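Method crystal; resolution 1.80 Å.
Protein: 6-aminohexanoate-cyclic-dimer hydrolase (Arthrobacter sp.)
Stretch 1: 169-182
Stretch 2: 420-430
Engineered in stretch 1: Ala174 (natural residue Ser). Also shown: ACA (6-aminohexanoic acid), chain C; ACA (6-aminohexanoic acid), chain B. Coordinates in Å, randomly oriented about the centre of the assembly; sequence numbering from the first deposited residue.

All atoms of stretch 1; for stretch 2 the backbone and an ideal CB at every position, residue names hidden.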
ATOM      1  N   ASN A 169       2.201   3.853   0.051  1.00 25.47           N
ATOM      2  CA  ASN A 169       1.503   4.394   1.208  1.00 24.05           C
ATOM      3  C   ASN A 169       0.054   3.975   1.113  1.00 25.84           C
ATOM      4  O   ASN A 169      -0.406   3.529   0.054  1.00 25.36           O
ATOM      5  CB  ASN A 169       1.660   5.910   1.366  1.00 27.44           C
ATOM      6  CG  ASN A 169       1.911   6.614   0.066  1.00 39.74           C
ATOM      7  OD1 ASN A 169       1.031   6.694  -0.789  1.00 40.18           O
ATOM      8  ND2 ASN A 169       3.125   7.146  -0.093  1.00 39.48           N
ATOM      9  N   ASP A 170      -0.667   4.140   2.212  1.00 23.62           N
ATOM     10  CA  ASP A 170      -2.029   3.644   2.305  1.00 25.07           C
ATOM     11  C   ASP A 170      -2.908   4.572   3.150  1.00 25.16           C
ATOM     12  O   ASP A 170      -2.715   4.679   4.361  1.00 22.59           O
ATOM     13  CB  ASP A 170      -1.907   2.247   2.945  1.00 17.84           C
ATOM     14  CG  ASP A 170      -3.178   1.449   2.915  1.00 17.90           C
ATOM     15  OD1 ASP A 170      -4.232   1.983   3.311  1.00 20.25           O
ATOM     16  OD2 ASP A 170      -3.112   0.265   2.511  1.00 20.46           O
ATOM     17  N   ALA A 171      -3.872   5.232   2.509  1.00 23.15           N
ATOM     18  CA  ALA A 171      -4.782   6.144   3.202  1.00 23.68           C
ATOM     19  C   ALA A 171      -6.208   5.593   3.233  1.00 23.82           C
ATOM     20  O   ALA A 171      -7.009   5.967   4.093  1.00 26.43           O
ATOM     21  CB  ALA A 171      -4.770   7.516   2.529  1.00 24.67           C
ATOM     22  N   ALA A 172      -6.520   4.720   2.279  1.00 21.75           N
ATOM     23  CA  ALA A 172      -7.838   4.094   2.203  1.00 25.60           C
ATOM     24  C   ALA A 172      -7.686   2.654   1.709  1.00 22.88           C
ATOM     25  O   ALA A 172      -8.672   1.982   1.410  1.00 23.76           O
ATOM     26  CB  ALA A 172      -8.754   4.886   1.263  1.00 24.87           C
ATOM     27  N   GLY A 173      -6.435   2.195   1.639  1.00 21.00           N
ATOM     28  CA  GLY A 173      -6.127   0.846   1.189  1.00 20.44           C
ATOM     29  C   GLY A 173      -5.083   0.816   0.076  1.00 20.04           C
ATOM     30  O   GLY A 173      -4.835  -0.234  -0.514  1.00 21.42           O
ATOM     31  N   ALA A 174      -4.442   1.958  -0.180  1.00 22.75           N
ATOM     32  CA  ALA A 174      -3.454   2.098  -1.260  1.00 23.04           C
ATOM     33  C   ALA A 174      -2.262   1.134  -1.314  1.00 24.23           C
ATOM     34  O   ALA A 174      -1.529   1.121  -2.301  1.00 22.16           O
ATOM     35  CB  ALA A 174      -2.956   3.539  -1.317  1.00 25.86           C
ATOM     36  N   VAL A 175      -2.026   0.363  -0.258  1.00 23.67           N
ATOM     37  CA  VAL A 175      -0.955  -0.632  -0.314  1.00 20.55           C
ATOM     38  C   VAL A 175      -1.639  -1.996  -0.399  1.00 19.05           C
ATOM     39  O   VAL A 175      -1.300  -2.831  -1.240  1.00 21.18           O
ATOM     40  CB  VAL A 175      -0.039  -0.601   0.937  1.00 20.40           C
ATOM     41  CG1 VAL A 175       0.661  -1.947   1.107  1.00 20.59           C
ATOM     42  CG2 VAL A 175       1.005   0.493   0.787  1.00 22.56           C
ATOM     43  N   ARG A 176      -2.625  -2.206   0.464  1.00 18.94           N
ATOM     44  CA  ARG A 176      -3.354  -3.463   0.500  1.00 20.39           C
ATOM     45  C   ARG A 176      -4.118  -3.756  -0.785  1.00 20.48           C
ATOM     46  O   ARG A 176      -4.130  -4.893  -1.249  1.00 20.82           O
ATOM     47  CB  ARG A 176      -4.309  -3.473   1.696  1.00 18.85           C
ATOM     48  CG  ARG A 176      -3.592  -3.534   3.047  1.00 20.59           C
ATOM     49  CD  ARG A 176      -4.547  -3.126   4.174  1.00 20.70           C
ATOM     50  NE  ARG A 176      -4.788  -1.687   4.141  1.00 21.51           N
ATOM     51  CZ  ARG A 176      -5.828  -1.079   4.708  1.00 17.72           C
ATOM     52  NH1 ARG A 176      -6.746  -1.784   5.358  1.00 19.37           N
ATOM     53  NH2 ARG A 176      -5.951   0.239   4.618  1.00 21.70           N
ATOM     54  N   ILE A 177      -4.738  -2.740  -1.375  1.00 21.86           N
ATOM     55  CA  ILE A 177      -5.498  -2.944  -2.611  1.00 19.42           C
ATOM     56  C   ILE A 177      -4.596  -3.415  -3.757  1.00 22.02           C
ATOM     57  O   ILE A 177      -4.865  -4.445  -4.376  1.00 21.65           O
ATOM     58  CB  ILE A 177      -6.281  -1.655  -2.996  1.00 18.13           C
ATOM     59  CG1 ILE A 177      -7.354  -1.390  -1.934  1.00 21.14           C
ATOM     60  CG2 ILE A 177      -6.946  -1.824  -4.361  1.00 21.37           C
ATOM     61  CD1 ILE A 177      -8.029  -0.038  -2.010  1.00 21.09           C
ATOM     62  N   PRO A 178      -3.514  -2.675  -4.059  1.00 21.29           N
ATOM     63  CA  PRO A 178      -2.633  -3.116  -5.145  1.00 24.86           C
ATOM     64  C   PRO A 178      -2.051  -4.503  -4.873  1.00 23.91           C
ATOM     65  O   PRO A 178      -1.801  -5.265  -5.801  1.00 24.47           O
ATOM     66  CB  PRO A 178      -1.553  -2.035  -5.186  1.00 25.56           C
ATOM     67  CG  PRO A 178      -2.257  -0.822  -4.653  1.00 29.84           C
ATOM     68  CD  PRO A 178      -3.087  -1.369  -3.529  1.00 24.37           C
ATOM     69  N   ALA A 179      -1.820  -4.821  -3.598  1.00 25.30           N
ATOM     70  CA  ALA A 179      -1.278  -6.127  -3.233  1.00 22.20           C
ATOM     71  C   ALA A 179      -2.304  -7.208  -3.560  1.00 22.70           C
ATOM     72  O   ALA A 179      -1.967  -8.236  -4.136  1.00 20.71           O
ATOM     73  CB  ALA A 179      -0.931  -6.170  -1.732  1.00 21.93           C
ATOM     74  N   SER A 180      -3.556  -6.970  -3.185  1.00 20.75           N
ATOM     75  CA  SER A 180      -4.626  -7.928  -3.456  1.00 20.48           C
ATOM     76  C   SER A 180      -4.770  -8.152  -4.966  1.00 23.74           C
ATOM     77  O   SER A 180      -4.792  -9.286  -5.452  1.00 22.44           O
ATOM     78  CB  SER A 180      -5.951  -7.400  -2.892  1.00 18.56           C
ATOM     79  OG  SER A 180      -7.038  -8.255  -3.226  1.00 18.19           O
ATOM     80  N   VAL A 181      -4.859  -7.046  -5.696  1.00 21.04           N
ATOM     81  CA  VAL A 181      -5.029  -7.072  -7.147  1.00 23.82           C
ATOM     82  C   VAL A 181      -3.844  -7.653  -7.917  1.00 22.86           C
ATOM     83  O   VAL A 181      -4.032  -8.255  -8.977  1.00 25.89           O
ATOM     84  CB  VAL A 181      -5.320  -5.640  -7.664  1.00 25.73           C
ATOM     85  CG1 VAL A 181      -5.286  -5.595  -9.198  1.00 26.25           C
ATOM     86  CG2 VAL A 181      -6.659  -5.177  -7.134  1.00 25.11           C
ATOM     87  N   CYS A 182      -2.634  -7.488  -7.382  1.00 24.75           N
ATOM     88  CA  CYS A 182      -1.429  -7.980  -8.047  1.00 23.93           C
ATOM     89  C   CYS A 182      -0.829  -9.265  -7.488  1.00 26.98           C
ATOM     90  O   CYS A 182       0.230  -9.700  -7.936  1.00 26.96           O
ATOM     91  CB  CYS A 182      -0.361  -6.887  -8.064  1.00 26.38           C
ATOM     92  SG  CYS A 182      -0.853  -5.440  -9.032  1.00 26.17           S
ATOM     93  N   UNK A 420     -16.133  -0.097  -4.084  1.00 24.69           N
ATOM     94  CA  UNK A 420     -15.967  -1.521  -3.805  1.00 25.80           C
ATOM     95  C   UNK A 420     -14.516  -1.984  -3.690  1.00 24.68           C
ATOM     96  O   UNK A 420     -14.246  -3.047  -3.133  1.00 26.43           O
ATOM     97  CB  UNK A 420     -16.659  -2.330  -4.903  1.00 25.80           C
ATOM     98  N   UNK A 421     -13.584  -1.197  -4.210  1.00 23.77           N
ATOM     99  CA  UNK A 421     -12.177  -1.555  -4.115  1.00 22.02           C
ATOM    100  C   UNK A 421     -11.645  -1.265  -2.707  1.00 23.15           C
ATOM    101  O   UNK A 421     -10.807  -2.001  -2.191  1.00 22.98           O
ATOM    102  CB  UNK A 421     -11.362  -0.796  -5.163  1.00 22.02           C
ATOM    103  N   UNK A 422     -12.143  -0.198  -2.087  1.00 21.74           N
ATOM    104  CA  UNK A 422     -11.652   0.207  -0.769  1.00 21.97           C
ATOM    105  C   UNK A 422     -12.586   0.088   0.439  1.00 22.61           C
ATOM    106  O   UNK A 422     -12.189   0.431   1.554  1.00 21.80           O
ATOM    107  CB  UNK A 422     -11.213   1.669  -0.867  1.00 21.97           C
ATOM    108  N   UNK A 423     -13.805  -0.407   0.241  1.00 22.88           N
ATOM    109  CA  UNK A 423     -14.754  -0.514   1.351  1.00 21.78           C
ATOM    110  C   UNK A 423     -14.279  -1.367   2.531  1.00 22.98           C
ATOM    111  O   UNK A 423     -14.596  -1.059   3.679  1.00 22.25           O
ATOM    112  CB  UNK A 423     -16.070  -1.092   0.826  1.00 21.78           C
ATOM    113  N   UNK A 424     -13.530  -2.433   2.257  1.00 22.30           N
ATOM    114  CA  UNK A 424     -13.034  -3.303   3.328  1.00 23.54           C
ATOM    115  C   UNK A 424     -11.630  -2.936   3.833  1.00 23.22           C
ATOM    116  O   UNK A 424     -11.108  -3.580   4.749  1.00 23.41           O
ATOM    117  CB  UNK A 424     -13.026  -4.752   2.837  1.00 23.54           C
ATOM    118  N   UNK A 425     -11.010  -1.912   3.250  1.00 21.76           N
ATOM    119  CA  UNK A 425      -9.679  -1.518   3.700  1.00 21.39           C
ATOM    120  C   UNK A 425      -9.679  -0.185   4.448  1.00 24.94           C
ATOM    121  O   UNK A 425      -8.964  -0.016   5.436  1.00 21.81           O
ATOM    122  CB  UNK A 425      -8.732  -1.434   2.501  1.00 21.39           C
ATOM    123  N   UNK A 426     -10.499   0.755   3.993  1.00 22.42           N
ATOM    124  CA  UNK A 426     -10.532   2.078   4.609  1.00 22.24           C
ATOM    125  C   UNK A 426     -10.883   2.145   6.106  1.00 22.68           C
ATOM    126  O   UNK A 426     -10.380   3.017   6.817  1.00 23.33           O
ATOM    127  CB  UNK A 426     -11.542   2.934   3.842  1.00 22.24           C
ATOM    128  N   UNK A 427     -11.726   1.227   6.615  1.00 22.13           N
ATOM    129  CA  UNK A 427     -12.029   1.329   8.046  1.00 23.19           C
ATOM    130  C   UNK A 427     -10.781   1.252   8.929  1.00 22.59           C
ATOM    131  O   UNK A 427     -10.733   1.848  10.001  1.00 23.27           O
ATOM    132  CB  UNK A 427     -13.003   0.220   8.446  1.00 23.19           C
ATOM    133  N   UNK A 428      -9.770   0.520   8.474  1.00 21.13           N
ATOM    134  CA  UNK A 428      -8.558   0.351   9.261  1.00 21.09           C
ATOM    135  C   UNK A 428      -7.543   1.469   9.118  1.00 24.31           C
ATOM    136  O   UNK A 428      -6.583   1.542   9.886  1.00 24.26           O
ATOM    137  CB  UNK A 428      -7.891  -0.972   8.880  1.00 21.09           C
ATOM    138  N   UNK A 429      -7.752   2.345   8.138  1.00 23.21           N
ATOM    139  CA  UNK A 429      -6.892   3.511   8.002  1.00 21.05           C
ATOM    140  C   UNK A 429      -7.418   4.437   9.089  1.00 21.67           C
ATOM    141  O   UNK A 429      -6.664   5.169   9.718  1.00 20.82           O
ATOM    142  CB  UNK A 429      -6.929   4.135   6.606  1.00 21.05           C
ATOM    143  N   UNK A 430      -8.732   4.402   9.307  1.00 21.38           N
ATOM    144  CA  UNK A 430      -9.326   5.249  10.336  1.00 22.21           C
ATOM    145  C   UNK A 430      -8.977   4.766  11.741  1.00 23.48           C
ATOM    146  O   UNK A 430      -8.657   5.575  12.603  1.00 22.67           O
ATOM    147  CB  UNK A 430     -10.846   5.296  10.165  1.00 22.21           C
TER
HETATM  148  C   ACA C 602      -4.933   6.000  -1.238  1.00 38.12           C
HETATM  149  O   ACA C 602      -4.977   5.500  -0.110  1.00 31.11           O
HETATM  150  C2  ACA C 602      -6.019   5.714  -2.264  1.00 36.13           C
HETATM  151  C3  ACA C 602      -7.398   6.198  -1.827  1.00 39.61           C
HETATM  152  C4  ACA C 602      -7.628   7.679  -2.135  1.00 41.85           C
HETATM  153  C5  ACA C 602      -8.575   8.312  -1.114  1.00 47.58           C
HETATM  154  C6  ACA C 602      -8.616   9.834  -1.212  1.00 49.59           C
HETATM  155  N   ACA C 602      -7.600  10.481  -0.382  1.00 53.42           N
HETATM  156  C   ACA B 601      -6.528  11.105  -0.865  1.00 50.99           C
HETATM  157  O   ACA B 601      -6.379  11.348  -2.063  1.00 60.10           O
HETATM  158  C2  ACA B 601      -5.468  11.516   0.134  1.00 49.76           C
HETATM  159  C3  ACA B 601      -4.065  11.179  -0.342  1.00 43.59           C
HETATM  160  C4  ACA B 601      -3.666   9.784   0.112  1.00 49.27           C
HETATM  161  C5  ACA B 601      -2.984   8.995  -0.991  1.00 50.14           C
HETATM  162  C6  ACA B 601      -3.046   7.498  -0.713  1.00 51.04           C
HETATM  163  N   ACA B 601      -3.948   6.801  -1.629  1.00 42.07           N

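Position 420 lies on a helical turn, and nothing of stretch 1 comes within 5.5 Å of its CB, so this contact sets no preference. The residue is Gln420, whose side chain stays clear of stretch 1.

At 421 the CA-to-CB bond points sideways, with the CB 4.6 Å from Ile177 CG2. One turn along the same helix Val181 adds a second branched aliphatic surface, so a long, flexible apolar chain would suit, and leucine or isoleucine could also make contact. It is Met421, with chi angles m, m and m; its CE lies 4.0 Å from Ile177 CG2 and 3.9 Å from Val181 CG2, so one methyl touches both residues.

Position 422 points toward stretch 1, its CB 3.8 Å from Ile177 CD1 and 3.4 Å from Ala172 O. The methyl groups of Ile177 and Ala172 favour a medium-sized aliphatic residue. Leu422 fills the place: its CB packs 3.7 Å from Ile177 CD1, and its CD2 reaches 4.0 Å from Ala172 CB.

Positions 423 and 424 have no atom of stretch 1 within 5.5 Å of their CBs. The CB of 423 points away; that of 424 points sideways, so stretch 1 sets no preference at either, and small or large residues would do. They are Ala423 and Phe424, and the phenylalanine ring leads away from the contact.

Position 425 points toward stretch 1, with the CB 3.6 Å from Ala172 O and 3.7 Å from Gly173 CA. A carbonyl oxygen invites a short donor, and the nearby backbone leaves little room for a long chain; serine, threonine or perhaps cysteine would suit. Thr425, in rotamer p, places OG1 2.7 Å from Ala172 O and 3.1 Å from the O of Leu422, two acceptors for one proton. Its CB lies over one face of the Arg176 guanidinium, while its backbone O accepts a hydrogen bond from Arg176 NH1 at 2.8 Å. Gly173 matters here, since a CB there would clash with OG1 of Thr425.

At 426 the CB points sideways, 3.9 Å from Ala172 O, and the methyl of Ala172 is close by. A small or branched aliphatic residue would serve. Val426 brings CG2 to 3.8 Å from Ala172 CB.

Position 427 points away, and its phi of -58° is compatible with proline among many others; it is Pro427.

The CB of 428 points sideways, 3.8 Å from Arg176 NH1, but many side chains could extend past it. The residue is Phe428, whose ring leads away and has NH1 near its edge.

Position 429 points toward stretch 1, into a polar cluster: Asp170 OD1 is an acceptor and Arg176 NH2 a donor, themselves joined in a salt bridge. A short side chain bearing both a donor and an acceptor fits, which favours asparagine, with glutamine longer than the tight backbone approach suggests. Asn429 donates from ND2 to Asp170 OD1 at 2.8 Å, and its OD1 accepts a weak hydrogen bond from Arg176 NH2 at 2.7 Å.

Position 430 points sideways with no atom of stretch 1 within 5.5 Å of its CB, so many residues would suit; it is Val430, which makes no contact with stretch 1.

Stretch 2, residues 420-430: QMLAFTVPFNV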
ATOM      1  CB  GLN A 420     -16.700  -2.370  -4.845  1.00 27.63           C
ATOM      2  CG  GLN A 420     -18.210  -2.332  -4.688  1.00 29.50           C
ATOM      3  CD  GLN A 420     -18.896  -3.533  -5.330  1.00 46.01           C
ATOM      4  OE1 GLN A 420     -19.638  -3.397  -6.305  1.00 48.31           O
ATOM      5  NE2 GLN A 420     -18.647  -4.721  -4.779  1.00 39.93           N
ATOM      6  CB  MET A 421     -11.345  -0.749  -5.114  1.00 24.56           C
ATOM      7  CG  MET A 421     -11.684  -0.970  -6.576  1.00 22.84           C
ATOM      8  SD  MET A 421     -11.376  -2.647  -7.105  1.00 28.77           S
ATOM      9  CE  MET A 421      -9.584  -2.635  -7.232  1.00 29.74           C
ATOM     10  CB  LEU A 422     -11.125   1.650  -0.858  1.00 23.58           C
ATOM     11  CG  LEU A 422     -12.066   2.727  -1.418  1.00 22.73           C
ATOM     12  CD1 LEU A 422     -13.195   3.003  -0.436  1.00 24.13           C
ATOM     13  CD2 LEU A 422     -11.286   4.019  -1.679  1.00 26.48           C
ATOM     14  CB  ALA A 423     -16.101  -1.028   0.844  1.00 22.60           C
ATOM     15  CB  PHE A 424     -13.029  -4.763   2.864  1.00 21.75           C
ATOM     16  CG  PHE A 424     -14.380  -5.436   2.913  1.00 21.18           C
ATOM     17  CD1 PHE A 424     -15.555  -4.690   2.997  1.00 22.73           C
ATOM     18  CD2 PHE A 424     -14.473  -6.821   2.834  1.00 23.94           C
ATOM     19  CE1 PHE A 424     -16.803  -5.316   2.997  1.00 25.09           C
ATOM     20  CE2 PHE A 424     -15.716  -7.456   2.835  1.00 25.91           C
ATOM     21  CZ  PHE A 424     -16.883  -6.700   2.916  1.00 25.38           C
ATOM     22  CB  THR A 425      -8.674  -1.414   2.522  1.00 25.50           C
ATOM     23  OG1 THR A 425      -9.269  -0.684   1.444  1.00 22.29           O
ATOM     24  CG2 THR A 425      -8.254  -2.800   2.037  1.00 20.59           C
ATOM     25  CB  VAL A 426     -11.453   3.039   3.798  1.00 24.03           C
ATOM     26  CG1 VAL A 426     -12.905   2.705   4.021  1.00 26.81           C
ATOM     27  CG2 VAL A 426     -11.160   4.476   4.174  1.00 24.78           C
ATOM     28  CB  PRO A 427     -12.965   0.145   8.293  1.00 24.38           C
ATOM     29  CG  PRO A 427     -13.585  -0.106   6.966  1.00 21.31           C
ATOM     30  CD  PRO A 427     -12.435   0.085   6.012  1.00 21.63           C
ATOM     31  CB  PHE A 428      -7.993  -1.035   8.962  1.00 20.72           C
ATOM     32  CG  PHE A 428      -9.031  -2.103   9.117  1.00 22.42           C
ATOM     33  CD1 PHE A 428      -9.577  -2.365  10.376  1.00 25.44           C
ATOM     34  CD2 PHE A 428      -9.609  -2.701   8.002  1.00 24.28           C
ATOM     35  CE1 PHE A 428     -10.687  -3.191  10.520  1.00 20.21           C
ATOM     36  CE2 PHE A 428     -10.723  -3.530   8.136  1.00 20.89           C
ATOM     37  CZ  PHE A 428     -11.265  -3.774   9.399  1.00 24.29           C
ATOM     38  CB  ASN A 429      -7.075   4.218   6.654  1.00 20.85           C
ATOM     39  CG  ASN A 429      -6.461   3.458   5.518  1.00 22.54           C
ATOM     40  OD1 ASN A 429      -7.125   2.658   4.865  1.00 19.83           O
ATOM     41  ND2 ASN A 429      -5.173   3.690   5.281  1.00 21.99           N
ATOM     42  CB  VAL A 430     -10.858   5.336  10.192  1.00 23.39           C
ATOM     43  CG1 VAL A 430     -11.449   6.122  11.358  1.00 21.66           C
ATOM     44  CG2 VAL A 430     -11.205   6.019   8.876  1.00 25.79           C
TER
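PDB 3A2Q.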